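Local coordinates for periplasmic protein TorT (Vibrio parahaemolyticus, PDB 3O1I) that probably serves as the periplasmic binding protein that partners the TorS sensor kinase in sensing trimethylamine N-oxide, at residues A66-N80 / P89-Q103. Sequence-based numbering, arbitrary orientation.
Sequences AIILGTVDPHAYEHN and PVFATVNQLDLDEEQ
Asp98 is the residue most buried by the contact between 66-80 and 89-103, Leu69 comes next and Leu97 and Phe91 follow closely; paired strands lead into loops. Asp98 faces the turn at Pro74 and His75. Its backbone N gives a weak hydrogen bond to Pro74 O, while its carboxylate crosses the imidazole of His75 with planes 27° apart, OD2 lying 3.4 Å from His75 ND1 at an angle too poor for a hydrogen bond. OD1 is met from above the carboxylate plane by Gln96 NE2 at 3.1 Å, a nearly straight bond within its own loop.

Leu97 CG lies anti to the backbone N (chi1 178°), which carries the branch toward 66-80; there CD2 meets Leu69 CD2 at 3.9 Å, the side chains crossing at about a right angle, and CD1 packs against Thr71 CG2 at 3.7 Å. Leu69 also places CD1 at the edge of the Tyr77 ring, whose hydroxyl is hydrogen-bonded to Gln52.

Ahead of the loops the strands run parallel, 24° apart, joined by backbone hydrogen bonds Ile67 N to Pro89 O (3.1 Å), Phe91 N to Ile67 O (2.9 Å), Thr93 N to Leu69 O (3.1 Å) and, weakly, Leu69 N to Phe91 O. Ile67 and Val90 lie side by side. Helix 82-85 links the two strands, making a beta-alpha-beta unit in the parallel sheet of one lobe of the periplasmic binding protein fold.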
loop_
_atom_site.group_PDB
_atom_site.type_symbol
_atom_site.label_atom_id
_atom_site.label_comp_id
_atom_site.label_asym_id
_atom_site.label_seq_id
_atom_site.Cartn_x
_atom_site.Cartn_y
_atom_site.Cartn_z
ATOM N N ALA D 66 10.639 3.775 -38.427
ATOM C CA ALA D 66 11.621 2.851 -37.883
ATOM C C ALA D 66 11.528 2.973 -36.365
ATOM O O ALA D 66 11.333 4.072 -35.830
ATOM C CB ALA D 66 13.017 3.224 -38.364
ATOM N N ILE D 67 11.649 1.848 -35.671
ATOM C CA ILE D 67 11.575 1.875 -34.218
ATOM C C ILE D 67 12.798 1.253 -33.546
ATOM O O ILE D 67 13.256 0.166 -33.924
ATOM C CB ILE D 67 10.314 1.152 -33.706
ATOM C CG1 ILE D 67 10.351 -0.322 -34.109
ATOM C CG2 ILE D 67 9.072 1.831 -34.256
ATOM C CD1 ILE D 67 9.155 -1.115 -33.626
ATOM N N ILE D 68 13.318 1.970 -32.549
ATOM C CA ILE D 68 14.475 1.535 -31.773
ATOM C C ILE D 68 13.955 0.836 -30.524
ATOM O O ILE D 68 13.416 1.467 -29.614
ATOM C CB ILE D 68 15.341 2.728 -31.350
ATOM C CG1 ILE D 68 15.352 3.781 -32.457
ATOM C CG2 ILE D 68 16.757 2.272 -31.119
ATOM C CD1 ILE D 68 16.035 5.059 -32.065
ATOM N N LEU D 69 14.132 -0.477 -30.502
ATOM C CA LEU D 69 13.668 -1.315 -29.415
ATOM C C LEU D 69 14.732 -1.781 -28.394
ATOM O O LEU D 69 15.794 -2.297 -28.765
ATOM C CB LEU D 69 12.957 -2.531 -30.035
ATOM C CG LEU D 69 12.797 -3.852 -29.276
ATOM C CD1 LEU D 69 11.857 -3.673 -28.103
ATOM C CD2 LEU D 69 12.260 -4.913 -30.221
ATOM N N GLY D 70 14.433 -1.583 -27.107
ATOM C CA GLY D 70 15.313 -2.034 -26.038
ATOM C C GLY D 70 14.552 -3.153 -25.349
ATOM O O GLY D 70 13.928 -2.941 -24.315
ATOM N N THR D 71 14.602 -4.352 -25.925
ATOM C CA THR D 71 13.852 -5.498 -25.397
ATOM C C THR D 71 14.055 -5.931 -23.965
ATOM O O THR D 71 15.166 -5.921 -23.434
ATOM C CB THR D 71 14.039 -6.770 -26.236
ATOM O OG1 THR D 71 15.391 -7.209 -26.135
ATOM C CG2 THR D 71 13.702 -6.509 -27.678
ATOM N N VAL D 72 12.939 -6.367 -23.387
ATOM C CA VAL D 72 12.843 -6.844 -22.020
ATOM C C VAL D 72 13.138 -8.327 -22.080
ATOM O O VAL D 72 12.752 -9.084 -21.205
ATOM C CB VAL D 72 11.407 -6.631 -21.468
ATOM C CG1 VAL D 72 11.045 -5.146 -21.521
ATOM C CG2 VAL D 72 10.404 -7.453 -22.278
ATOM N N ASP D 73 13.826 -8.731 -23.135
ATOM C CA ASP D 73 14.175 -10.131 -23.332
ATOM C C ASP D 73 14.687 -10.311 -24.755
ATOM O O ASP D 73 14.121 -9.772 -25.711
ATOM C CB ASP D 73 12.950 -11.028 -23.054
ATOM C CG ASP D 73 13.199 -12.513 -23.359
ATOM O OD1 ASP D 73 14.355 -12.913 -23.599
ATOM O OD2 ASP D 73 12.210 -13.288 -23.349
ATOM N N PRO D 74 15.776 -11.082 -24.915
ATOM C CA PRO D 74 16.350 -11.315 -26.238
ATOM C C PRO D 74 15.432 -12.151 -27.108
ATOM O O PRO D 74 15.144 -11.800 -28.251
ATOM C CB PRO D 74 17.644 -12.076 -25.923
ATOM C CG PRO D 74 17.945 -11.698 -24.514
ATOM C CD PRO D 74 16.588 -11.781 -23.907
ATOM N N HIS D 75 14.979 -13.265 -26.547
ATOM C CA HIS D 75 14.111 -14.186 -27.265
ATOM C C HIS D 75 12.610 -13.854 -27.225
ATOM O O HIS D 75 11.767 -14.739 -27.388
ATOM C CB HIS D 75 14.333 -15.596 -26.725
ATOM C CG HIS D 75 15.776 -16.007 -26.682
ATOM N ND1 HIS D 75 16.604 -15.947 -27.782
ATOM C CD2 HIS D 75 16.536 -16.485 -25.668
ATOM C CE1 HIS D 75 17.813 -16.367 -27.447
ATOM N NE2 HIS D 75 17.798 -16.699 -26.170
ATOM N N ALA D 76 12.281 -12.578 -27.037
ATOM C CA ALA D 76 10.888 -12.139 -26.961
ATOM C C ALA D 76 10.199 -11.998 -28.317
ATOM O O ALA D 76 9.060 -12.426 -28.487
ATOM C CB ALA D 76 10.807 -10.822 -26.212
ATOM N N TYR D 77 10.890 -11.390 -29.277
ATOM C CA TYR D 77 10.336 -11.175 -30.610
ATOM C C TYR D 77 11.162 -11.932 -31.636
ATOM O O TYR D 77 11.261 -11.525 -32.800
ATOM C CB TYR D 77 10.365 -9.686 -30.921
ATOM C CG TYR D 77 9.912 -8.860 -29.753
ATOM C CD1 TYR D 77 10.534 -7.657 -29.447
ATOM C CD2 TYR D 77 8.857 -9.282 -28.947
ATOM C CE1 TYR D 77 10.115 -6.889 -28.362
ATOM C CE2 TYR D 77 8.430 -8.526 -27.863
ATOM C CZ TYR D 77 9.061 -7.330 -27.576
ATOM O OH TYR D 77 8.630 -6.571 -26.511
ATOM N N GLU D 78 11.748 -13.040 -31.186
ATOM C CA GLU D 78 12.598 -13.888 -32.017
ATOM C C GLU D 78 11.870 -14.422 -33.248
ATOM O O GLU D 78 12.437 -14.490 -34.339
ATOM C CB GLU D 78 13.129 -15.061 -31.184
ATOM C CG GLU D 78 14.238 -15.858 -31.850
ATOM C CD GLU D 78 14.644 -17.082 -31.046
ATOM O OE1 GLU D 78 14.103 -17.282 -29.936
ATOM O OE2 GLU D 78 15.506 -17.848 -31.524
ATOM N N HIS D 79 10.608 -14.789 -33.062
ATOM C CA HIS D 79 9.804 -15.331 -34.144
ATOM C C HIS D 79 8.513 -14.542 -34.306
ATOM O O HIS D 79 7.549 -15.067 -34.859
ATOM C CB HIS D 79 9.448 -16.789 -33.840
ATOM C CG HIS D 79 10.621 -17.635 -33.459
ATOM N ND1 HIS D 79 11.646 -17.922 -34.333
ATOM C CD2 HIS D 79 10.927 -18.262 -32.301
ATOM C CE1 HIS D 79 12.532 -18.693 -33.730
ATOM N NE2 HIS D 79 12.121 -18.915 -32.496
ATOM N N ASN D 80 8.475 -13.295 -33.843
ATOM C CA ASN D 80 7.230 -12.537 -33.932
ATOM C C ASN D 80 7.320 -11.043 -34.182
ATOM O O ASN D 80 6.313 -10.419 -34.475
ATOM C CB ASN D 80 6.421 -12.742 -32.649
ATOM C CG ASN D 80 6.393 -14.188 -32.205
ATOM O OD1 ASN D 80 5.741 -15.030 -32.824
ATOM N ND2 ASN D 80 7.121 -14.492 -31.133
ATOM N N PRO D 89 11.394 -1.238 -39.805
ATOM C CA PRO D 89 12.788 -1.613 -39.568
ATOM C C PRO D 89 13.107 -1.325 -38.111
ATOM O O PRO D 89 12.908 -0.202 -37.637
ATOM C CB PRO D 89 13.547 -0.693 -40.512
ATOM C CG PRO D 89 12.731 0.564 -40.451
ATOM C CD PRO D 89 11.317 0.035 -40.548
ATOM N N VAL D 90 13.590 -2.338 -37.401
ATOM C CA VAL D 90 13.914 -2.179 -35.991
ATOM C C VAL D 90 15.404 -1.950 -35.773
ATOM O O VAL D 90 16.242 -2.434 -36.533
ATOM C CB VAL D 90 13.477 -3.415 -35.168
ATOM C CG1 VAL D 90 12.010 -3.712 -35.413
ATOM C CG2 VAL D 90 14.326 -4.612 -35.535
ATOM N N PHE D 91 15.715 -1.192 -34.728
ATOM C CA PHE D 91 17.090 -0.886 -34.360
ATOM C C PHE D 91 17.282 -1.247 -32.887
ATOM O O PHE D 91 16.712 -0.586 -32.014
ATOM C CB PHE D 91 17.389 0.613 -34.544
ATOM C CG PHE D 91 17.587 1.033 -35.973
ATOM C CD1 PHE D 91 16.501 1.312 -36.795
ATOM C CD2 PHE D 91 18.873 1.153 -36.499
ATOM C CE1 PHE D 91 16.690 1.701 -38.119
ATOM C CE2 PHE D 91 19.071 1.539 -37.820
ATOM C CZ PHE D 91 17.976 1.814 -38.630
ATOM N N ALA D 92 18.066 -2.288 -32.606
ATOM C CA ALA D 92 18.324 -2.685 -31.222
ATOM C C ALA D 92 19.083 -1.532 -30.557
ATOM O O ALA D 92 20.061 -1.039 -31.110
ATOM C CB ALA D 92 19.146 -3.972 -31.181
ATOM N N THR D 93 18.633 -1.103 -29.377
ATOM C CA THR D 93 19.268 0.015 -28.684
ATOM C C THR D 93 20.299 -0.346 -27.637
ATOM O O THR D 93 21.351 0.289 -27.579
ATOM C CB THR D 93 18.252 0.909 -27.963
ATOM O OG1 THR D 93 17.105 1.100 -28.795
ATOM C CG2 THR D 93 18.885 2.273 -27.640
ATOM N N VAL D 94 20.009 -1.329 -26.788
ATOM C CA VAL D 94 20.973 -1.682 -25.754
ATOM C C VAL D 94 21.021 -3.151 -25.455
ATOM O O VAL D 94 21.978 -3.627 -24.872
ATOM C CB VAL D 94 20.686 -0.937 -24.438
ATOM C CG1 VAL D 94 21.649 -1.383 -23.374
ATOM C CG2 VAL D 94 20.809 0.556 -24.645
ATOM N N ASN D 95 20.001 -3.885 -25.861
ATOM C CA ASN D 95 20.009 -5.305 -25.566
ATOM C C ASN D 95 19.987 -6.205 -26.792
ATOM O O ASN D 95 19.530 -5.822 -27.871
ATOM C CB ASN D 95 18.845 -5.633 -24.617
ATOM C CG ASN D 95 18.918 -4.835 -23.317
ATOM O OD1 ASN D 95 19.728 -5.132 -22.447
ATOM N ND2 ASN D 95 18.089 -3.798 -23.198
ATOM N N GLN D 96 20.509 -7.409 -26.613
ATOM C CA GLN D 96 20.564 -8.385 -27.679
ATOM C C GLN D 96 19.158 -8.695 -28.169
ATOM O O GLN D 96 18.298 -9.081 -27.376
ATOM C CB GLN D 96 21.225 -9.660 -27.163
ATOM C CG GLN D 96 21.553 -10.678 -28.237
ATOM C CD GLN D 96 22.209 -10.038 -29.438
ATOM O OE1 GLN D 96 22.921 -9.038 -29.312
ATOM N NE2 GLN D 96 21.978 -10.611 -30.614
ATOM N N LEU D 97 18.924 -8.521 -29.471
ATOM C CA LEU D 97 17.623 -8.807 -30.071
ATOM C C LEU D 97 17.744 -9.995 -31.020
ATOM O O LEU D 97 18.008 -9.822 -32.203
ATOM C CB LEU D 97 17.111 -7.586 -30.839
ATOM C CG LEU D 97 15.778 -7.748 -31.576
ATOM C CD1 LEU D 97 14.734 -8.365 -30.649
ATOM C CD2 LEU D 97 15.310 -6.390 -32.071
ATOM N N ASP D 98 17.547 -11.200 -30.500
ATOM C CA ASP D 98 17.650 -12.408 -31.314
ATOM C C ASP D 98 16.429 -12.671 -32.196
ATOM O O ASP D 98 15.372 -13.059 -31.703
ATOM C CB ASP D 98 17.895 -13.638 -30.427
ATOM C CG ASP D 98 19.233 -13.586 -29.699
ATOM O OD1 ASP D 98 20.232 -13.150 -30.315
ATOM O OD2 ASP D 98 19.291 -13.999 -28.519
ATOM N N LEU D 99 16.585 -12.472 -33.501
ATOM C CA LEU D 99 15.498 -12.701 -34.451
ATOM C C LEU D 99 15.722 -13.999 -35.232
ATOM O O LEU D 99 16.788 -14.608 -35.148
ATOM C CB LEU D 99 15.403 -11.524 -35.417
ATOM C CG LEU D 99 15.204 -10.186 -34.705
ATOM C CD1 LEU D 99 15.258 -9.044 -35.700
ATOM C CD2 LEU D 99 13.874 -10.195 -33.982
ATOM N N ASP D 100 14.708 -14.427 -35.978
ATOM C CA ASP D 100 14.792 -15.640 -36.792
ATOM C C ASP D 100 15.265 -15.195 -38.175
ATOM O O ASP D 100 15.365 -13.991 -38.430
ATOM C CB ASP D 100 13.407 -16.297 -36.877
ATOM C CG ASP D 100 13.367 -17.479 -37.829
ATOM O OD1 ASP D 100 14.218 -18.388 -37.704
ATOM O OD2 ASP D 100 12.470 -17.503 -38.701
ATOM N N GLU D 101 15.571 -16.141 -39.060
ATOM C CA GLU D 101 16.014 -15.772 -40.400
ATOM C C GLU D 101 14.961 -14.875 -41.057
ATOM O O GLU D 101 15.294 -13.941 -41.796
ATOM C CB GLU D 101 16.241 -17.012 -41.267
ATOM C CG GLU D 101 16.764 -16.661 -42.655
ATOM C CD GLU D 101 17.049 -17.871 -43.517
ATOM O OE1 GLU D 101 16.103 -18.628 -43.825
ATOM O OE2 GLU D 101 18.227 -18.059 -43.889
ATOM N N GLU D 102 13.693 -15.168 -40.771
ATOM C CA GLU D 102 12.566 -14.402 -41.298
ATOM C C GLU D 102 12.418 -13.060 -40.569
ATOM O O GLU D 102 12.447 -11.992 -41.187
ATOM C CB GLU D 102 11.278 -15.219 -41.160
ATOM C CG GLU D 102 10.022 -14.507 -41.639
ATOM C CD GLU D 102 10.198 -13.871 -43.008
ATOM O OE1 GLU D 102 10.615 -14.579 -43.949
ATOM O OE2 GLU D 102 9.918 -12.658 -43.141
ATOM N N GLN D 103 12.271 -13.115 -39.251
ATOM C CA GLN D 103 12.122 -11.899 -38.463
ATOM C C GLN D 103 13.300 -10.954 -38.681
ATOM O O GLN D 103 13.120 -9.753 -38.898
ATOM C CB GLN D 103 12.019 -12.242 -36.975
ATOM C CG GLN D 103 10.868 -13.168 -36.596
ATOM C CD GLN D 103 9.509 -12.636 -37.024
ATOM O OE1 GLN D 103 9.241 -11.434 -36.956
ATOM N NE2 GLN D 103 8.638 -13.537 -37.455
#